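Uncharacterized protein (Bacteroides ovatus CL02T12C04, PDB 6PTM) is an exo-carrageenase of glycoside hydrolase family 42, which probably releases small units from the chain ends of the red-algal polysaccharide carrageenan. Local coordinates at residues 202-207 / 260-265; 273-278 / 286-291; 322-327 / 332-337; 328-333 / 339-344; 558-563 / 710-715. One frame throughout, in Å; residues are numbered along the deposited sequence.

Contact 1. Residues 202-207 / 260-265; sequences INNKGD and HPLARQ
The side-chain amides of Asn204 and Gln265 meet with their planes 52° apart and the two side chains crossing at about a right angle. Gln265 NE2 donates to Asn204 OD1 at 2.8 Å in a nearly straight bond. The acceptor lies in the plane of the Gln265 amide, whereas the donor sits well above the carbonyl plane of Asn204, 48° out of it. Gln265 brings its nitrogen there on an extended chain, CG anti to the backbone N (chi1 171°). Gln265 NE2 also donates to a water at 2.9 Å, and that water donates in turn to Asn203 O, so one amide nitrogen serves two points of the loop. Leu262 comes only marginally near, its CD1 4.3 Å from Asn204 OD1. Within the loop, Asn203 and Asp207 are clasped twice: Asn203 ND2 donates to Asp207 OD2 at 3.0 Å, and Asp207 N donates to Asn203 OD1 at 3.1 Å. At the start of the helix, the His260 ring takes Leu262 N at its edge, in plane, through ND1 at 3.0 Å; its NE2 bonds Asp242. Trp237 of helix 236-241 touches both Asn204 and Gln265. The pieces joined are a type I beta turn, Asn203 to Gly206, in the loop after strand 192-197, and the first turn of helix 261-278, which opens with His260 as its N-cap.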
# COMPACT_ATOMS: atom_id res chain seq x y z
N ILE A 202 3.92 -13.19 -31.07
CA ILE A 202 2.96 -13.40 -32.19
C ILE A 202 3.11 -14.81 -32.77
O ILE A 202 2.28 -15.15 -33.59
CB ILE A 202 3.04 -12.28 -33.27
CG1 ILE A 202 4.36 -12.33 -34.06
CG2 ILE A 202 2.78 -10.91 -32.64
CD1 ILE A 202 4.51 -11.25 -35.10
N ASN A 203 4.11 -15.60 -32.37
CA ASN A 203 4.17 -16.99 -32.90
C ASN A 203 4.89 -17.95 -31.95
O ASN A 203 5.49 -17.51 -30.96
CB ASN A 203 4.72 -17.08 -34.33
CG ASN A 203 6.11 -16.51 -34.51
OD1 ASN A 203 6.98 -16.72 -33.69
ND2 ASN A 203 6.33 -15.80 -35.60
N ASN A 204 4.88 -19.22 -32.33
CA ASN A 204 5.52 -20.34 -31.59
C ASN A 204 7.04 -20.17 -31.55
O ASN A 204 7.65 -20.72 -30.63
CB ASN A 204 5.08 -21.71 -32.10
CG ASN A 204 5.50 -22.82 -31.17
OD1 ASN A 204 5.22 -22.78 -29.98
ND2 ASN A 204 6.18 -23.82 -31.70
N LYS A 205 7.62 -19.52 -32.57
CA LYS A 205 9.07 -19.22 -32.69
C LYS A 205 9.52 -18.14 -31.69
O LYS A 205 10.73 -17.97 -31.55
CB LYS A 205 9.41 -18.83 -34.13
N GLY A 206 8.60 -17.36 -31.13
CA GLY A 206 8.96 -16.35 -30.12
C GLY A 206 9.14 -14.96 -30.71
O GLY A 206 9.70 -14.10 -30.04
N ASP A 207 8.67 -14.75 -31.93
CA ASP A 207 8.82 -13.43 -32.60
C ASP A 207 7.93 -12.43 -31.86
O ASP A 207 6.80 -12.79 -31.46
CB ASP A 207 8.47 -13.50 -34.09
CG ASP A 207 9.47 -14.25 -34.97
OD1 ASP A 207 10.63 -14.42 -34.56
OD2 ASP A 207 9.07 -14.67 -36.02
N HIS A 260 1.31 -24.25 -16.94
CA HIS A 260 1.31 -24.88 -18.29
C HIS A 260 2.62 -24.57 -18.99
O HIS A 260 3.04 -23.41 -19.01
CB HIS A 260 0.12 -24.40 -19.11
CG HIS A 260 -0.12 -25.24 -20.32
ND1 HIS A 260 0.78 -25.30 -21.35
CD2 HIS A 260 -1.15 -26.05 -20.64
CE1 HIS A 260 0.33 -26.14 -22.27
NE2 HIS A 260 -0.87 -26.61 -21.86
N PRO A 261 3.34 -25.56 -19.59
CA PRO A 261 4.62 -25.29 -20.26
C PRO A 261 4.53 -24.26 -21.37
O PRO A 261 5.51 -23.59 -21.57
CB PRO A 261 5.04 -26.63 -20.86
CG PRO A 261 4.40 -27.64 -19.93
CD PRO A 261 3.07 -27.00 -19.52
N LEU A 262 3.40 -24.14 -22.07
CA LEU A 262 3.30 -23.21 -23.20
C LEU A 262 3.19 -21.79 -22.62
O LEU A 262 3.66 -20.82 -23.26
CB LEU A 262 2.13 -23.60 -24.08
CG LEU A 262 1.94 -22.75 -25.32
CD1 LEU A 262 3.12 -22.92 -26.25
CD2 LEU A 262 0.64 -23.08 -26.01
N ALA A 263 2.65 -21.66 -21.41
CA ALA A 263 2.59 -20.36 -20.72
C ALA A 263 4.01 -19.91 -20.39
O ALA A 263 4.35 -18.74 -20.64
CB ALA A 263 1.72 -20.46 -19.48
N ARG A 264 4.84 -20.81 -19.85
CA ARG A 264 6.25 -20.52 -19.52
C ARG A 264 7.06 -20.20 -20.80
O ARG A 264 7.90 -19.25 -20.76
CB ARG A 264 6.82 -21.66 -18.67
CG ARG A 264 5.93 -22.00 -17.48
CD ARG A 264 6.58 -21.73 -16.14
NE ARG A 264 5.63 -21.68 -15.02
CZ ARG A 264 6.00 -21.74 -13.74
NH1 ARG A 264 7.28 -21.90 -13.44
NH2 ARG A 264 5.11 -21.64 -12.77
N GLN A 265 6.86 -20.95 -21.89
CA GLN A 265 7.54 -20.64 -23.18
C GLN A 265 7.19 -19.19 -23.58
O GLN A 265 8.10 -18.40 -23.95
CB GLN A 265 7.13 -21.63 -24.28
CG GLN A 265 7.62 -21.24 -25.68
CD GLN A 265 6.99 -22.10 -26.75
OE1 GLN A 265 6.93 -23.30 -26.57
NE2 GLN A 265 6.45 -21.49 -27.81
O HOH W 1 6.29 -18.57 -28.18

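Contact 2. Residues 273-278 / 286-291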
# COMPACT_ATOMS: atom_id res chain seq x y z
N GLY A 273 12.69 -11.15 -25.75
CA GLY A 273 12.57 -10.36 -26.98
C GLY A 273 12.40 -8.88 -26.69
O GLY A 273 12.45 -8.09 -27.67
N THR A 274 12.21 -8.49 -25.42
CA THR A 274 11.87 -7.10 -25.04
C THR A 274 12.90 -6.56 -24.05
O THR A 274 13.38 -5.45 -24.28
CB THR A 274 10.44 -7.00 -24.51
OG1 THR A 274 10.29 -7.81 -23.33
CG2 THR A 274 9.42 -7.39 -25.56
N VAL A 275 13.19 -7.28 -22.97
CA VAL A 275 13.96 -6.72 -21.83
C VAL A 275 15.36 -6.29 -22.27
O VAL A 275 15.80 -5.27 -21.78
CB VAL A 275 13.93 -7.65 -20.60
CG1 VAL A 275 14.97 -7.31 -19.55
CG2 VAL A 275 12.54 -7.62 -20.01
N PRO A 276 16.08 -6.93 -23.24
CA PRO A 276 17.37 -6.38 -23.68
C PRO A 276 17.35 -4.91 -24.14
O PRO A 276 18.32 -4.26 -24.00
CB PRO A 276 17.75 -7.31 -24.85
CG PRO A 276 17.15 -8.62 -24.42
CD PRO A 276 15.79 -8.21 -23.89
N TYR A 277 16.23 -4.41 -24.64
CA TYR A 277 16.07 -3.01 -25.07
C TYR A 277 15.89 -2.08 -23.87
O TYR A 277 16.15 -0.87 -24.01
CB TYR A 277 14.87 -2.87 -26.00
CG TYR A 277 15.06 -3.51 -27.35
CD1 TYR A 277 15.83 -2.91 -28.33
CD2 TYR A 277 14.45 -4.72 -27.66
CE1 TYR A 277 15.96 -3.48 -29.59
CE2 TYR A 277 14.59 -5.31 -28.91
CZ TYR A 277 15.34 -4.68 -29.89
OH TYR A 277 15.47 -5.28 -31.12
N MET A 278 15.45 -2.61 -22.72
CA MET A 278 15.02 -1.80 -21.56
C MET A 278 16.14 -1.78 -20.52
O MET A 278 16.07 -0.90 -19.61
CB MET A 278 13.79 -2.40 -20.85
CG MET A 278 12.67 -2.74 -21.75
SD MET A 278 11.24 -3.33 -20.80
CE MET A 278 10.38 -4.22 -22.08
N LEU A 286 11.96 2.32 -11.38
CA LEU A 286 10.96 1.90 -10.36
C LEU A 286 10.44 0.49 -10.71
O LEU A 286 9.38 0.10 -10.21
CB LEU A 286 9.85 2.95 -10.25
CG LEU A 286 10.11 4.01 -9.18
CD1 LEU A 286 9.13 5.14 -9.32
CD2 LEU A 286 10.05 3.44 -7.76
N GLY A 287 11.19 -0.23 -11.53
CA GLY A 287 11.15 -1.69 -11.56
C GLY A 287 10.18 -2.25 -12.58
O GLY A 287 9.65 -1.48 -13.46
N TYR A 288 10.06 -3.57 -12.52
CA TYR A 288 9.21 -4.41 -13.38
C TYR A 288 8.04 -4.94 -12.53
O TYR A 288 8.23 -5.69 -11.54
CB TYR A 288 10.03 -5.56 -13.97
CG TYR A 288 11.16 -5.15 -14.87
CD1 TYR A 288 12.36 -4.68 -14.34
CD2 TYR A 288 11.07 -5.32 -16.25
CE1 TYR A 288 13.42 -4.33 -15.16
CE2 TYR A 288 12.13 -4.97 -17.08
CZ TYR A 288 13.31 -4.48 -16.53
OH TYR A 288 14.38 -4.16 -17.30
N MET A 289 6.84 -4.53 -12.93
CA MET A 289 5.59 -4.86 -12.20
C MET A 289 5.04 -6.16 -12.78
O MET A 289 4.63 -6.15 -13.96
CB MET A 289 4.62 -3.69 -12.39
CG MET A 289 3.60 -3.56 -11.29
SD MET A 289 2.31 -4.78 -11.44
CE MET A 289 1.63 -4.50 -13.07
N LEU A 290 5.10 -7.26 -12.03
CA LEU A 290 5.00 -8.61 -12.63
C LEU A 290 3.54 -9.00 -12.86
O LEU A 290 3.33 -9.84 -13.73
CB LEU A 290 5.71 -9.67 -11.78
CG LEU A 290 7.21 -9.45 -11.58
CD1 LEU A 290 7.80 -10.54 -10.69
CD2 LEU A 290 7.95 -9.36 -12.90
N CYS A 291 2.58 -8.41 -12.14
CA CYS A 291 1.15 -8.65 -12.40
C CYS A 291 0.30 -7.60 -11.65
O CYS A 291 0.61 -7.30 -10.47
CB CYS A 291 0.73 -10.05 -11.94
SG CYS A 291 -0.90 -10.56 -12.56
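Val275 is the first residue along 273-278 to reach Tyr288, and both its methyls take part. CG1 of Val275 lies 3.9 Å from Tyr288 OH, while Val275 CG2, anti to its own carbonyl carbon, comes obliquely against the ring, 4.0 Å from Tyr288 CE2. One turn on, Met278 N bonds Val275 O in this kinked end of the helix, and the methionine side chain points the same way. Met278 CB packs 4.0 Å from Tyr288 OH and its SD approaches CE2. Met278 SD is 5.4 Å from the centroid of the Tyr288 ring and 67° off the ring normal, an oblique Met-aromatic contact. Tyr288, on strand 288-292, thus presents one corner, CE2 and OH, to both residues. Val227 of the adjacent strand 225-230 touches Met278 and Tyr288, and Tyr385 of helix 358-385 touches Val275. Between helix and parallel sheet, carbon and sulfur pack on the ring and beside its hydroxyl without a polar bond of their own; the buried hydroxyl is satisfied by Asp386 OD2, a bond that would steady the ring's position.

Contact 3. Residues 322-327 / 332-337; sequences NKHGNI and ELWSTS
Two consecutive helices, 310-324 and 327-334, meet at a tight connection, and the end of the first packs here on the end of the second. Gly325 ends the first helix with positive phi, and Asn326 caps the second, its OD1 accepting from Arg329 N. Across the connection, His324 meets Leu333 and Trp334. Leu333 CD1 comes obliquely to the imidazole, 3.5 Å from His324 CE1 and 3.8 Å from His324 ND1. Both side chains set out toward each other, and with CG anti to the carbonyl carbon (chi1 -68° for His324) the imidazole is brought to the methyl. The far nitrogen of the ring, His324 NE2, approaches Trp334 NE1 at 4.4 Å. One face of the imidazole is covered by its own neighbour, with Lys323 CG 4.0 Å above the centre of the His324 ring. Lys323 then runs on to a salt bridge with Glu652. Both ring nitrogens share a partner outside the two segments: Asp362 OD2 of helix 358-385 accepts from Trp334 NE1 and is also hydrogen-bonded to His324 NE2. A carboxylate shared in this way ties the two helix ends to the long helix, and its negative charge would probably favour a proton on His324 NE2.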
# COMPACT_ATOMS: atom_id res chain seq x y z
N ASN A 322 6.86 -33.43 -1.08
CA ASN A 322 7.85 -32.64 -0.30
C ASN A 322 7.30 -32.35 1.09
O ASN A 322 8.06 -32.51 2.01
CB ASN A 322 8.22 -31.34 -0.99
CG ASN A 322 9.23 -30.57 -0.18
OD1 ASN A 322 10.37 -30.98 -0.09
ND2 ASN A 322 8.80 -29.47 0.43
N LYS A 323 6.02 -31.97 1.25
CA LYS A 323 5.47 -31.60 2.57
C LYS A 323 5.46 -32.85 3.46
O LYS A 323 5.87 -32.76 4.62
CB LYS A 323 4.05 -31.04 2.45
CG LYS A 323 3.38 -30.63 3.78
CD LYS A 323 4.12 -29.55 4.54
CE LYS A 323 3.76 -29.41 6.01
NZ LYS A 323 2.53 -28.61 6.19
N HIS A 324 4.95 -33.97 2.96
CA HIS A 324 4.56 -35.11 3.83
C HIS A 324 5.64 -36.22 3.84
O HIS A 324 5.62 -37.03 4.78
CB HIS A 324 3.19 -35.67 3.42
CG HIS A 324 2.06 -34.72 3.68
ND1 HIS A 324 1.70 -34.33 4.97
CD2 HIS A 324 1.26 -34.07 2.82
CE1 HIS A 324 0.69 -33.49 4.88
NE2 HIS A 324 0.41 -33.29 3.57
N GLY A 325 6.48 -36.30 2.82
CA GLY A 325 7.58 -37.28 2.74
C GLY A 325 7.11 -38.64 2.25
O GLY A 325 7.62 -39.10 1.25
N ASN A 326 6.14 -39.24 2.93
CA ASN A 326 5.60 -40.56 2.54
C ASN A 326 4.07 -40.47 2.49
O ASN A 326 3.45 -39.67 3.27
CB ASN A 326 6.12 -41.69 3.45
CG ASN A 326 5.63 -41.57 4.88
OD1 ASN A 326 4.44 -41.67 5.13
ND2 ASN A 326 6.54 -41.41 5.82
N ILE A 327 3.48 -41.22 1.56
CA ILE A 327 2.02 -41.17 1.30
C ILE A 327 1.26 -41.58 2.56
O ILE A 327 0.11 -41.16 2.72
CB ILE A 327 1.62 -42.03 0.08
CG1 ILE A 327 0.18 -41.74 -0.36
CG2 ILE A 327 1.83 -43.52 0.36
CD1 ILE A 327 -0.03 -40.35 -0.95
N GLU A 332 -3.02 -40.52 6.54
CA GLU A 332 -3.39 -40.34 7.96
C GLU A 332 -4.09 -38.99 8.12
O GLU A 332 -5.03 -38.91 8.90
CB GLU A 332 -2.17 -40.28 8.89
CG GLU A 332 -1.51 -41.60 9.19
CD GLU A 332 -0.09 -41.47 9.74
OE1 GLU A 332 0.30 -40.34 10.17
OE2 GLU A 332 0.66 -42.48 9.69
N LEU A 333 -3.58 -37.94 7.49
CA LEU A 333 -4.13 -36.56 7.71
C LEU A 333 -5.41 -36.34 6.89
O LEU A 333 -6.37 -35.74 7.40
CB LEU A 333 -3.07 -35.52 7.36
CG LEU A 333 -1.94 -35.41 8.38
CD1 LEU A 333 -0.75 -34.67 7.81
CD2 LEU A 333 -2.43 -34.78 9.68
N TRP A 334 -5.42 -36.80 5.65
CA TRP A 334 -6.55 -36.57 4.72
C TRP A 334 -7.66 -37.62 4.92
O TRP A 334 -8.69 -37.45 4.27
CB TRP A 334 -6.03 -36.66 3.30
CG TRP A 334 -5.28 -35.50 2.77
CD1 TRP A 334 -4.38 -34.70 3.41
CD2 TRP A 334 -5.28 -35.09 1.40
NE1 TRP A 334 -3.86 -33.78 2.54
CE2 TRP A 334 -4.35 -34.04 1.28
CE3 TRP A 334 -5.94 -35.56 0.25
CZ2 TRP A 334 -4.14 -33.38 0.07
CZ3 TRP A 334 -5.70 -34.93 -0.95
CH2 TRP A 334 -4.83 -33.83 -1.02
N SER A 335 -7.39 -38.71 5.67
CA SER A 335 -8.26 -39.91 5.83
C SER A 335 -8.49 -40.55 4.46
O SER A 335 -9.62 -40.74 4.09
CB SER A 335 -9.56 -39.58 6.50
OG SER A 335 -9.28 -39.08 7.79
N THR A 336 -7.42 -40.86 3.75
CA THR A 336 -7.46 -41.37 2.37
C THR A 336 -6.64 -42.66 2.36
O THR A 336 -6.02 -42.98 3.41
CB THR A 336 -7.00 -40.31 1.36
OG1 THR A 336 -5.76 -39.81 1.84
CG2 THR A 336 -7.98 -39.15 1.17
N SER A 337 -6.65 -43.35 1.22
CA SER A 337 -6.03 -44.67 0.97
C SER A 337 -5.25 -44.67 -0.33
O SER A 337 -5.22 -45.72 -1.01
CB SER A 337 -7.09 -45.71 0.94
OG SER A 337 -7.47 -45.92 2.27

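Contact 4. Residues 328-333 / 339-344; sequences DRLNEL and KDFSSV
Leu330 CD1 touches both Phe341 and Val344, from directions about a right angle apart, and this is the close-packed side of the contact. The methyl lies at the edge of the phenyl ring, near its plane, with Leu330 CD1 3.9 Å from Phe341 CE1 and 4.2 Å from Phe341 CD1. Leu330 CD1 also meets Val344 CG2 at 4.0 Å. With CG anti to the backbone N (chi1 179°), Leu330 reaches out from its helix, and it and Phe341 run past each other in opposite directions. The solvent side is polar: it adds no packing across the contact and is held by bonds within the loop. There Asp340 OD1 gathers the short 3-10 turn 341-343: it accepts from Ser342 OG at 2.6 Å and from Ser343 OG at 2.9 Å, the two hydroxyls arriving from opposite faces of the carboxylate plane. A weak bond from Ser343 N, also 2.9 Å from Asp340 OD1, adds to the grip. Ser342 is exposed. Asn331 links helix and loop by its amide, bonding Thr336 OG1 and Tyr338 O. Around this apolar cluster, Ile327 touches Phe341 and Val344, and Trp334 also lies on Val344; helix 310-324 closes in with His324 on Leu330, Lys321 on Phe341 and Tyr313 on Val344, so the loop leading to helix 358-385 is folded back over helix 327-334.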
# COMPACT_ATOMS: atom_id res chain seq x y z
N ASP A 328 1.85 -42.40 3.43
CA ASP A 328 1.15 -42.82 4.67
C ASP A 328 0.83 -41.59 5.54
O ASP A 328 -0.19 -41.59 6.26
CB ASP A 328 2.00 -43.79 5.47
CG ASP A 328 2.34 -45.09 4.74
OD1 ASP A 328 1.52 -45.53 3.93
OD2 ASP A 328 3.40 -45.68 5.04
N ARG A 329 1.73 -40.62 5.59
CA ARG A 329 1.50 -39.39 6.40
C ARG A 329 0.35 -38.58 5.79
O ARG A 329 -0.49 -38.07 6.56
CB ARG A 329 2.78 -38.58 6.56
CG ARG A 329 3.65 -39.00 7.74
CD ARG A 329 5.13 -38.99 7.36
NE ARG A 329 6.13 -38.48 8.29
CZ ARG A 329 6.45 -37.19 8.45
NH1 ARG A 329 5.79 -36.23 7.81
NH2 ARG A 329 7.41 -36.87 9.29
N LEU A 330 0.29 -38.45 4.46
CA LEU A 330 -0.85 -37.74 3.82
C LEU A 330 -2.13 -38.52 4.13
O LEU A 330 -3.13 -37.91 4.51
CB LEU A 330 -0.60 -37.63 2.32
CG LEU A 330 -1.70 -36.94 1.52
CD1 LEU A 330 -1.11 -36.33 0.27
CD2 LEU A 330 -2.81 -37.90 1.15
N ASN A 331 -2.13 -39.84 3.94
CA ASN A 331 -3.35 -40.68 4.09
C ASN A 331 -3.89 -40.51 5.53
O ASN A 331 -5.10 -40.41 5.67
CB ASN A 331 -3.07 -42.15 3.77
CG ASN A 331 -3.07 -42.47 2.28
OD1 ASN A 331 -3.64 -41.74 1.46
ND2 ASN A 331 -2.44 -43.55 1.90
N GLU A 332 -3.02 -40.52 6.54
CA GLU A 332 -3.39 -40.34 7.96
C GLU A 332 -4.09 -38.99 8.12
O GLU A 332 -5.03 -38.91 8.90
CB GLU A 332 -2.17 -40.28 8.89
CG GLU A 332 -1.51 -41.60 9.19
CD GLU A 332 -0.09 -41.47 9.74
OE1 GLU A 332 0.30 -40.34 10.17
OE2 GLU A 332 0.66 -42.48 9.69
N LEU A 333 -3.58 -37.94 7.49
CA LEU A 333 -4.13 -36.56 7.71
C LEU A 333 -5.41 -36.34 6.89
O LEU A 333 -6.37 -35.74 7.40
CB LEU A 333 -3.07 -35.52 7.36
CG LEU A 333 -1.94 -35.41 8.38
CD1 LEU A 333 -0.75 -34.67 7.81
CD2 LEU A 333 -2.43 -34.78 9.68
N LYS A 339 -2.31 -45.03 -2.97
CA LYS A 339 -1.21 -46.01 -2.95
C LYS A 339 0.11 -45.23 -3.05
O LYS A 339 1.10 -45.78 -2.61
CB LYS A 339 -1.43 -47.08 -4.02
CG LYS A 339 -1.03 -46.70 -5.43
CD LYS A 339 -1.32 -47.80 -6.48
CE LYS A 339 -0.86 -47.46 -7.89
N ASP A 340 0.12 -43.98 -3.56
CA ASP A 340 1.35 -43.18 -3.75
C ASP A 340 0.96 -41.75 -4.08
O ASP A 340 -0.21 -41.54 -4.30
CB ASP A 340 2.26 -43.75 -4.84
CG ASP A 340 1.59 -43.92 -6.20
OD1 ASP A 340 0.79 -43.02 -6.62
OD2 ASP A 340 1.86 -44.97 -6.81
N PHE A 341 1.92 -40.83 -4.20
CA PHE A 341 1.63 -39.40 -4.46
C PHE A 341 1.03 -39.23 -5.85
O PHE A 341 0.10 -38.40 -5.94
CB PHE A 341 2.84 -38.52 -4.15
CG PHE A 341 3.09 -38.37 -2.68
CD1 PHE A 341 2.24 -37.60 -1.89
CD2 PHE A 341 4.14 -39.04 -2.07
CE1 PHE A 341 2.49 -37.45 -0.54
CE2 PHE A 341 4.38 -38.91 -0.71
CZ PHE A 341 3.57 -38.10 0.05
N SER A 342 1.45 -40.00 -6.88
CA SER A 342 0.82 -39.89 -8.23
C SER A 342 -0.69 -40.19 -8.19
O SER A 342 -1.38 -39.65 -9.04
CB SER A 342 1.51 -40.73 -9.31
OG SER A 342 1.42 -42.09 -8.96
N SER A 343 -1.19 -40.98 -7.22
CA SER A 343 -2.62 -41.37 -7.14
C SER A 343 -3.44 -40.30 -6.41
O SER A 343 -4.62 -40.36 -6.49
CB SER A 343 -2.79 -42.70 -6.49
OG SER A 343 -1.99 -43.65 -7.19
N VAL A 344 -2.83 -39.32 -5.76
CA VAL A 344 -3.67 -38.29 -5.10
C VAL A 344 -4.57 -37.68 -6.17
O VAL A 344 -4.05 -37.36 -7.28
CB VAL A 344 -2.81 -37.25 -4.38
CG1 VAL A 344 -3.67 -36.16 -3.75
CG2 VAL A 344 -1.93 -37.93 -3.35

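Contact 5. Residues 558-563 / 710-715. With EDO (1,2-ethanediol), chain E; EDO (1,2-ethanediol), chain F.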
# COMPACT_ATOMS: atom_id res chain seq x y z
N GLN A 558 9.81 6.47 9.21
CA GLN A 558 9.59 5.17 8.50
C GLN A 558 10.51 4.11 9.11
O GLN A 558 10.12 2.93 9.23
CB GLN A 558 9.91 5.25 7.00
CG GLN A 558 8.92 6.04 6.13
CD GLN A 558 9.24 5.89 4.67
OE1 GLN A 558 10.21 5.18 4.30
NE2 GLN A 558 8.40 6.49 3.82
N ARG A 559 11.74 4.50 9.45
CA ARG A 559 12.81 3.55 9.87
C ARG A 559 12.76 3.31 11.37
O ARG A 559 13.48 2.42 11.84
CB ARG A 559 14.20 4.08 9.53
CG ARG A 559 14.46 4.16 8.03
CD ARG A 559 15.64 5.04 7.73
NE ARG A 559 16.00 5.03 6.31
CZ ARG A 559 16.87 5.88 5.77
NH1 ARG A 559 17.44 6.83 6.52
NH2 ARG A 559 17.20 5.79 4.49
N GLN A 560 11.98 4.10 12.12
CA GLN A 560 12.03 3.99 13.60
C GLN A 560 11.81 2.53 14.03
O GLN A 560 10.90 1.86 13.51
CB GLN A 560 11.00 4.89 14.27
CG GLN A 560 11.16 4.98 15.79
CD GLN A 560 10.29 6.06 16.36
OE1 GLN A 560 9.08 6.13 16.11
NE2 GLN A 560 10.90 6.96 17.10
N ARG A 561 12.60 2.10 15.01
CA ARG A 561 12.46 0.82 15.74
C ARG A 561 10.98 0.54 16.00
O ARG A 561 10.27 1.44 16.53
CB ARG A 561 13.25 0.90 17.05
CG ARG A 561 13.19 -0.35 17.92
CD ARG A 561 13.95 -0.14 19.21
NE ARG A 561 13.98 -1.28 20.12
CZ ARG A 561 14.83 -2.30 20.06
NH1 ARG A 561 15.67 -2.42 19.04
NH2 ARG A 561 14.83 -3.21 21.02
N LYS A 562 10.53 -0.65 15.59
CA LYS A 562 9.22 -1.25 15.89
C LYS A 562 9.40 -2.18 17.10
O LYS A 562 9.72 -3.37 16.94
CB LYS A 562 8.71 -2.00 14.65
CG LYS A 562 8.57 -1.19 13.36
CD LYS A 562 7.98 -2.04 12.25
CE LYS A 562 8.12 -1.51 10.83
NZ LYS A 562 7.54 -0.16 10.66
N PRO A 563 9.27 -1.69 18.35
CA PRO A 563 9.74 -2.47 19.49
C PRO A 563 8.80 -3.59 19.95
O PRO A 563 9.14 -4.35 20.85
CB PRO A 563 9.85 -1.40 20.58
CG PRO A 563 8.74 -0.43 20.23
CD PRO A 563 8.84 -0.33 18.72
N ARG A 710 3.86 9.69 16.80
CA ARG A 710 5.26 9.21 16.79
C ARG A 710 6.14 10.35 17.26
O ARG A 710 5.76 11.51 17.09
CB ARG A 710 5.68 8.78 15.38
CG ARG A 710 4.86 7.65 14.77
CD ARG A 710 4.98 6.31 15.50
NE ARG A 710 4.16 5.28 14.83
CZ ARG A 710 4.47 4.68 13.67
NH1 ARG A 710 5.58 4.99 13.01
NH2 ARG A 710 3.62 3.80 13.15
N VAL A 711 7.29 10.02 17.84
CA VAL A 711 8.27 11.02 18.31
C VAL A 711 9.67 10.60 17.88
O VAL A 711 10.04 9.44 18.16
CB VAL A 711 8.18 11.19 19.83
CG1 VAL A 711 9.08 12.33 20.30
CG2 VAL A 711 6.74 11.41 20.25
N ILE A 712 10.41 11.51 17.25
CA ILE A 712 11.85 11.32 16.96
C ILE A 712 12.63 12.46 17.61
O ILE A 712 12.04 13.53 17.84
CB ILE A 712 12.12 11.22 15.46
CG1 ILE A 712 11.65 12.47 14.72
CG2 ILE A 712 11.52 9.94 14.89
CD1 ILE A 712 12.02 12.52 13.27
N ALA A 713 13.92 12.22 17.89
CA ALA A 713 14.87 13.19 18.44
C ALA A 713 15.38 14.03 17.29
O ALA A 713 15.77 13.43 16.30
CB ALA A 713 16.01 12.47 19.11
N LYS A 714 15.32 15.34 17.41
CA LYS A 714 15.95 16.31 16.49
C LYS A 714 17.35 16.58 17.03
O LYS A 714 18.29 16.62 16.22
CB LYS A 714 15.14 17.61 16.44
CG LYS A 714 15.62 18.69 15.47
CD LYS A 714 15.37 20.08 16.02
CE LYS A 714 15.17 21.19 15.00
NZ LYS A 714 16.37 21.34 14.18
N ASP A 715 17.47 16.73 18.36
CA ASP A 715 18.77 16.91 19.07
C ASP A 715 18.61 16.63 20.57
O ASP A 715 17.62 15.94 20.96
CB ASP A 715 19.36 18.28 18.74
CG ASP A 715 18.61 19.45 19.32
OD1 ASP A 715 18.73 20.54 18.72
OD2 ASP A 715 17.93 19.27 20.36
C1 EDO E . 13.31 9.33 20.84
O1 EDO E . 12.89 8.65 19.67
C2 EDO E . 12.21 10.20 21.30
O2 EDO E . 11.01 9.53 21.69
C1 EDO F . 11.03 5.78 21.23
O1 EDO F . 12.22 6.15 20.52
C2 EDO F . 9.81 6.19 20.52
O2 EDO F . 9.57 7.60 20.49
O HOH W 2 7.90 6.49 13.54
O HOH W 3 7.80 7.15 18.27
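Gln560 carries the contact, using both ends of its amide. Gln560 NE2 donates to Val711 O at 2.8 Å with an N-H...O angle of 160°; the oxygen lies close to the amide plane, and the donor is tilted 30° from the carbonyl plane. CG anti to the backbone N (chi1 -171°), with an extended chain beyond it, carries the amide across to the strand. Ile712 CG2 rests 3.8 Å from Gln560 NE2, and Arg710 CD lies 4.1 Å from Gln560 OE1. Two waters lie on that oxygen. One donates to Gln560 OE1 at 2.9 Å and accepts from Arg710 NH1, lying in plane at the guanidinium edge; a second lies 2.7 Å from Gln560 OE1 and accepts from Val711 N. So water bridges from OE1 to Arg710 NH1 and to Val711 N run beside the direct bond. Gln560 is the first residue past helix 551-559, and Val711 belongs to strand 707-715, an edge strand of the C-terminal antiparallel sheet, so a side chain here pairs with backbone on the strand's outer margin. Two 1,2-ethanediol molecules, probably from the crystallisation liquor, share this margin: O2 of the chain F molecule donates to Val711 O at 3.0 Å, and O1 of the chain E molecule does so weakly. Further out, Phe557 of helix 551-559 packs on Arg710 and Ile712, while the other edge of strand 707-715 is bonded to strand 718-725 through Arg710 with Asn722 and Ile712 with Ile720.

The five contacts follow one another along the chain, with contacts 3 and 4 overlapping. Contacts 1 and 2 sit at opposite ends of helix 261-278, their centres 18 Å apart, so that one helix is held at its start to a surface loop and at its end to strand 288-292 of the four-stranded parallel sheet. Contacts 3 and 4 are practically one site, centres 4 Å apart: they share Glu332 and Leu333 of helix 327-334, far out on the chain. That site lies about 36 Å from contact 1, centre to centre. Contact 5, its centre 50 Å from that of contact 1 and across the chain's centre, joins the end of helix 551-559 to the edge strand of the C-terminal antiparallel sheet, bringing together chain regions some 150 residues apart.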